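Local coordinates for protein MAU2 chromatid cohesion factor homolog (PDB 4XDN) that partners Scc2 in the complex that is required for cohesin to associate with chromosomes and hence for sister chromatid cohesion, at residues Val126-Leu137 and Leu171-Val182. Residues are numbered along the deposited sequence; the frame is centred on the assembly and turned at random.
Sequences VEEIMRCEFLLL and LYQNWASVFQYV
M130 crosses over one face of the W175 indole, its CG 3.5 Å from the centroid of the five-membered ring and 7° off the normal, a CH-pi contact. SD stands farther above the same face in a Met-aromatic contact, and the bends at chi2 and chi3 (-97°) swing CE back onto W175 CB, 3.3 Å away. With an alanine at W175, M130 would probably lose the surface it lies on and its thioether would be freer to turn. F179 is the knob of the interface, its ring set among M130, E133, F134 and L137. Its edge meets backbone: CZ is 3.4 Å from M130 O, while F134 N lies at the same ring's edge, beside CE1. CB of E133 touches CZ, but the carboxylate turns off to a salt bridge with K113. Purely apolar contacts complete the seam: V126 CG1 meets L171 CD2 tip to tip at 3.9 Å, F134 CE1 reaches V178 and V182, and L137 CD1 packs on F179. No hydrogen bond crosses. M164 and L160 of helix 147-165 also touch this seam. Near-parallel axes (7°, 11.0 Å apart), with helix 147-165 between them in sequence, are consistent with the TPR-like helical superhelix of the Scc4/Mau2 family.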
loop_
_atom_site.group_PDB
_atom_site.type_symbol
_atom_site.label_atom_id
_atom_site.label_comp_id
_atom_site.label_asym_id
_atom_site.label_seq_id
_atom_site.Cartn_x
_atom_site.Cartn_y
_atom_site.Cartn_z
ATOM N N VAL A 126 24.326 8.504 -27.905
ATOM C CA VAL A 126 23.850 7.372 -27.117
ATOM C C VAL A 126 22.906 7.837 -26.009
ATOM O O VAL A 126 21.825 7.276 -25.840
ATOM C CB VAL A 126 25.021 6.583 -26.498
ATOM C CG1 VAL A 126 24.512 5.454 -25.611
ATOM C CG2 VAL A 126 25.910 6.024 -27.595
ATOM N N GLU A 127 23.310 8.868 -25.270
ATOM C CA GLU A 127 22.492 9.397 -24.178
ATOM C C GLU A 127 21.084 9.728 -24.655
ATOM O O GLU A 127 20.099 9.366 -24.010
ATOM C CB GLU A 127 23.130 10.650 -23.578
ATOM C CG GLU A 127 24.508 10.432 -22.989
ATOM C CD GLU A 127 25.127 11.721 -22.487
ATOM O OE1 GLU A 127 24.368 12.619 -22.058
ATOM O OE2 GLU A 127 26.371 11.839 -22.527
ATOM N N GLU A 128 21.001 10.408 -25.794
ATOM C CA GLU A 128 19.718 10.816 -26.350
ATOM C C GLU A 128 18.884 9.609 -26.777
ATOM O O GLU A 128 17.683 9.556 -26.520
ATOM C CB GLU A 128 19.922 11.757 -27.541
ATOM C CG GLU A 128 20.445 13.143 -27.167
ATOM C CD GLU A 128 21.935 13.174 -26.861
ATOM O OE1 GLU A 128 22.601 12.124 -26.986
ATOM O OE2 GLU A 128 22.444 14.256 -26.500
ATOM N N ILE A 129 19.524 8.641 -27.425
ATOM C CA ILE A 129 18.829 7.448 -27.895
ATOM C C ILE A 129 18.258 6.663 -26.721
ATOM O O ILE A 129 17.123 6.187 -26.776
ATOM C CB ILE A 129 19.768 6.548 -28.729
ATOM C CG1 ILE A 129 20.098 7.238 -30.054
ATOM C CG2 ILE A 129 19.132 5.183 -29.008
ATOM C CD1 ILE A 129 21.247 6.614 -30.810
ATOM N N MET A 130 19.040 6.531 -25.654
ATOM C CA MET A 130 18.601 5.776 -24.490
ATOM C C MET A 130 17.447 6.476 -23.788
ATOM O O MET A 130 16.589 5.816 -23.197
ATOM C CB MET A 130 19.758 5.565 -23.511
ATOM C CG MET A 130 20.889 4.715 -24.065
ATOM S SD MET A 130 20.307 3.288 -25.002
ATOM C CE MET A 130 20.391 2.033 -23.769
ATOM N N ARG A 131 17.419 7.804 -23.855
ATOM C CA ARG A 131 16.325 8.549 -23.252
ATOM C C ARG A 131 15.061 8.372 -24.087
ATOM O O ARG A 131 13.957 8.305 -23.543
ATOM C CB ARG A 131 16.669 10.032 -23.106
ATOM C CG ARG A 131 15.652 10.781 -22.259
ATOM C CD ARG A 131 16.171 12.109 -21.737
ATOM N NE ARG A 131 15.379 12.550 -20.591
ATOM C CZ ARG A 131 14.151 13.056 -20.681
ATOM N NH1 ARG A 131 13.571 13.195 -21.867
ATOM N NH2 ARG A 131 13.500 13.423 -19.585
ATOM N N CYS A 132 15.226 8.292 -25.406
ATOM C CA CYS A 132 14.106 7.987 -26.290
ATOM C C CYS A 132 13.488 6.648 -25.895
ATOM O O CYS A 132 12.269 6.512 -25.837
ATOM C CB CYS A 132 14.546 7.949 -27.759
ATOM S SG CYS A 132 14.895 9.561 -28.514
ATOM N N GLU A 133 14.339 5.667 -25.610
ATOM C CA GLU A 133 13.876 4.334 -25.237
ATOM C C GLU A 133 13.199 4.351 -23.870
ATOM O O GLU A 133 12.225 3.638 -23.641
ATOM C CB GLU A 133 15.043 3.342 -25.229
ATOM C CG GLU A 133 15.650 3.066 -26.604
ATOM C CD GLU A 133 14.685 2.384 -27.559
ATOM O OE1 GLU A 133 13.739 1.719 -27.093
ATOM O OE2 GLU A 133 14.875 2.516 -28.784
ATOM N N PHE A 134 13.721 5.168 -22.962
ATOM C CA PHE A 134 13.149 5.286 -21.631
ATOM C C PHE A 134 11.750 5.894 -21.711
ATOM O O PHE A 134 10.820 5.416 -21.070
ATOM C CB PHE A 134 14.051 6.131 -20.732
ATOM C CG PHE A 134 13.755 5.979 -19.268
ATOM C CD1 PHE A 134 14.272 4.911 -18.552
ATOM C CD2 PHE A 134 12.964 6.904 -18.606
ATOM C CE1 PHE A 134 14.002 4.766 -17.204
ATOM C CE2 PHE A 134 12.689 6.764 -17.255
ATOM C CZ PHE A 134 13.210 5.694 -16.554
ATOM N N LEU A 135 11.603 6.941 -22.513
ATOM C CA LEU A 135 10.295 7.542 -22.723
ATOM C C LEU A 135 9.340 6.545 -23.373
ATOM O O LEU A 135 8.174 6.460 -23.001
ATOM C CB LEU A 135 10.412 8.798 -23.590
ATOM C CG LEU A 135 11.133 9.990 -22.954
ATOM C CD1 LEU A 135 11.355 11.091 -23.982
ATOM C CD2 LEU A 135 10.355 10.516 -21.769
ATOM N N LEU A 136 9.848 5.789 -24.340
ATOM C CA LEU A 136 9.031 4.851 -25.103
ATOM C C LEU A 136 8.607 3.631 -24.284
ATOM O O LEU A 136 7.503 3.112 -24.459
ATOM C CB LEU A 136 9.799 4.384 -26.345
ATOM C CG LEU A 136 9.296 4.721 -27.755
ATOM C CD1 LEU A 136 8.651 6.093 -27.862
ATOM C CD2 LEU A 136 10.466 4.629 -28.727
ATOM N N LEU A 137 9.488 3.177 -23.396
ATOM C CA LEU A 137 9.298 1.905 -22.711
ATOM C C LEU A 137 8.881 2.058 -21.247
ATOM O O LEU A 137 8.304 1.137 -20.670
ATOM C CB LEU A 137 10.585 1.081 -22.799
ATOM C CG LEU A 137 11.071 0.771 -24.220
ATOM C CD1 LEU A 137 12.444 0.132 -24.180
ATOM C CD2 LEU A 137 10.088 -0.127 -24.957
ATOM N N LEU A 171 29.126 0.918 -20.811
ATOM C CA LEU A 171 28.018 1.859 -20.896
ATOM C C LEU A 171 26.716 1.131 -21.220
ATOM O O LEU A 171 25.703 1.324 -20.549
ATOM C CB LEU A 171 28.300 2.928 -21.953
ATOM C CG LEU A 171 27.322 4.105 -22.005
ATOM C CD1 LEU A 171 27.417 4.947 -20.742
ATOM C CD2 LEU A 171 27.584 4.956 -23.238
ATOM N N TYR A 172 26.758 0.288 -22.247
ATOM C CA TYR A 172 25.582 -0.454 -22.686
ATOM C C TYR A 172 25.174 -1.526 -21.681
ATOM O O TYR A 172 23.998 -1.880 -21.589
ATOM C CB TYR A 172 25.838 -1.092 -24.054
ATOM C CG TYR A 172 25.688 -0.122 -25.202
ATOM C CD1 TYR A 172 24.435 0.180 -25.716
ATOM C CD2 TYR A 172 26.794 0.496 -25.769
ATOM C CE1 TYR A 172 24.286 1.069 -26.763
ATOM C CE2 TYR A 172 26.653 1.385 -26.818
ATOM C CZ TYR A 172 25.396 1.667 -27.309
ATOM O OH TYR A 172 25.242 2.550 -28.352
ATOM N N GLN A 173 26.150 -2.040 -20.937
ATOM C CA GLN A 173 25.883 -3.017 -19.888
ATOM C C GLN A 173 25.078 -2.386 -18.758
ATOM O O GLN A 173 24.126 -2.984 -18.255
ATOM C CB GLN A 173 27.191 -3.593 -19.345
ATOM C CG GLN A 173 27.884 -4.559 -20.294
ATOM C CD GLN A 173 27.104 -5.846 -20.491
ATOM O OE1 GLN A 173 26.427 -6.323 -19.580
ATOM N NE2 GLN A 173 27.191 -6.412 -21.691
ATOM N N ASN A 174 25.465 -1.178 -18.362
ATOM C CA ASN A 174 24.740 -0.446 -17.330
ATOM C C ASN A 174 23.368 -0.006 -17.816
ATOM O O ASN A 174 22.383 -0.113 -17.090
ATOM C CB ASN A 174 25.540 0.771 -16.869
ATOM C CG ASN A 174 26.661 0.403 -15.921
ATOM O OD1 ASN A 174 26.498 0.449 -14.704
ATOM N ND2 ASN A 174 27.808 0.035 -16.475
ATOM N N TRP A 175 23.303 0.489 -19.043
ATOM C CA TRP A 175 22.023 0.863 -19.623
ATOM C C TRP A 175 21.092 -0.346 -19.704
ATOM O O TRP A 175 19.886 -0.224 -19.507
ATOM C CB TRP A 175 22.205 1.462 -21.015
ATOM C CG TRP A 175 22.474 2.934 -21.046
ATOM C CD1 TRP A 175 23.564 3.559 -21.578
ATOM C CD2 TRP A 175 21.627 3.969 -20.535
ATOM N NE1 TRP A 175 23.449 4.920 -21.426
ATOM C CE2 TRP A 175 22.269 5.197 -20.786
ATOM C CE3 TRP A 175 20.389 3.976 -19.885
ATOM C CZ2 TRP A 175 21.716 6.420 -20.411
ATOM C CZ3 TRP A 175 19.842 5.191 -19.511
ATOM C CH2 TRP A 175 20.506 6.396 -19.777
ATOM N N ALA A 176 21.656 -1.512 -20.004
ATOM C CA ALA A 176 20.870 -2.740 -20.080
ATOM C C ALA A 176 20.248 -3.055 -18.726
ATOM O O ALA A 176 19.147 -3.593 -18.646
ATOM C CB ALA A 176 21.734 -3.900 -20.552
ATOM N N SER A 177 20.963 -2.705 -17.663
ATOM C CA SER A 177 20.476 -2.901 -16.304
ATOM C C SER A 177 19.289 -1.985 -16.006
ATOM O O SER A 177 18.319 -2.397 -15.368
ATOM C CB SER A 177 21.606 -2.647 -15.305
ATOM O OG SER A 177 21.194 -2.885 -13.973
ATOM N N VAL A 178 19.373 -0.743 -16.473
ATOM C CA VAL A 178 18.283 0.210 -16.312
ATOM C C VAL A 178 17.020 -0.313 -16.990
ATOM O O VAL A 178 15.929 -0.218 -16.435
ATOM C CB VAL A 178 18.662 1.598 -16.891
ATOM C CG1 VAL A 178 17.459 2.546 -16.944
ATOM C CG2 VAL A 178 19.780 2.222 -16.071
ATOM N N PHE A 179 17.166 -0.876 -18.182
ATOM C CA PHE A 179 15.999 -1.318 -18.934
ATOM C C PHE A 179 15.509 -2.692 -18.486
ATOM O O PHE A 179 14.354 -3.047 -18.722
ATOM C CB PHE A 179 16.307 -1.305 -20.430
ATOM C CG PHE A 179 16.279 0.074 -21.018
ATOM C CD1 PHE A 179 15.072 0.689 -21.301
ATOM C CD2 PHE A 179 17.452 0.770 -21.252
ATOM C CE1 PHE A 179 15.033 1.965 -21.825
ATOM C CE2 PHE A 179 17.418 2.047 -21.779
ATOM C CZ PHE A 179 16.207 2.645 -22.064
ATOM N N GLN A 180 16.369 -3.454 -17.821
ATOM C CA GLN A 180 15.914 -4.650 -17.132
ATOM C C GLN A 180 14.946 -4.227 -16.035
ATOM O O GLN A 180 13.906 -4.850 -15.836
ATOM C CB GLN A 180 17.084 -5.437 -16.546
ATOM C CG GLN A 180 17.767 -6.367 -17.534
ATOM C CD GLN A 180 18.840 -7.217 -16.882
ATOM O OE1 GLN A 180 19.995 -6.803 -16.773
ATOM N NE2 GLN A 180 18.462 -8.411 -16.440
ATOM N N TYR A 181 15.298 -3.150 -15.341
ATOM C CA TYR A 181 14.461 -2.597 -14.284
ATOM C C TYR A 181 13.149 -2.056 -14.845
ATOM O O TYR A 181 12.104 -2.179 -14.210
ATOM C CB TYR A 181 15.219 -1.498 -13.535
ATOM C CG TYR A 181 14.333 -0.485 -12.850
ATOM C CD1 TYR A 181 13.763 -0.755 -11.614
ATOM C CD2 TYR A 181 14.076 0.749 -13.435
ATOM C CE1 TYR A 181 12.956 0.170 -10.982
ATOM C CE2 TYR A 181 13.273 1.678 -12.815
ATOM C CZ TYR A 181 12.713 1.385 -11.588
ATOM O OH TYR A 181 11.913 2.317 -10.966
ATOM N N VAL A 182 13.206 -1.459 -16.031
ATOM C CA VAL A 182 11.999 -0.991 -16.705
ATOM C C VAL A 182 11.093 -2.177 -16.999
ATOM O O VAL A 182 9.887 -2.116 -16.777
ATOM C CB VAL A 182 12.327 -0.243 -18.017
ATOM C CG1 VAL A 182 11.061 0.019 -18.839
ATOM C CG2 VAL A 182 13.041 1.063 -17.716
#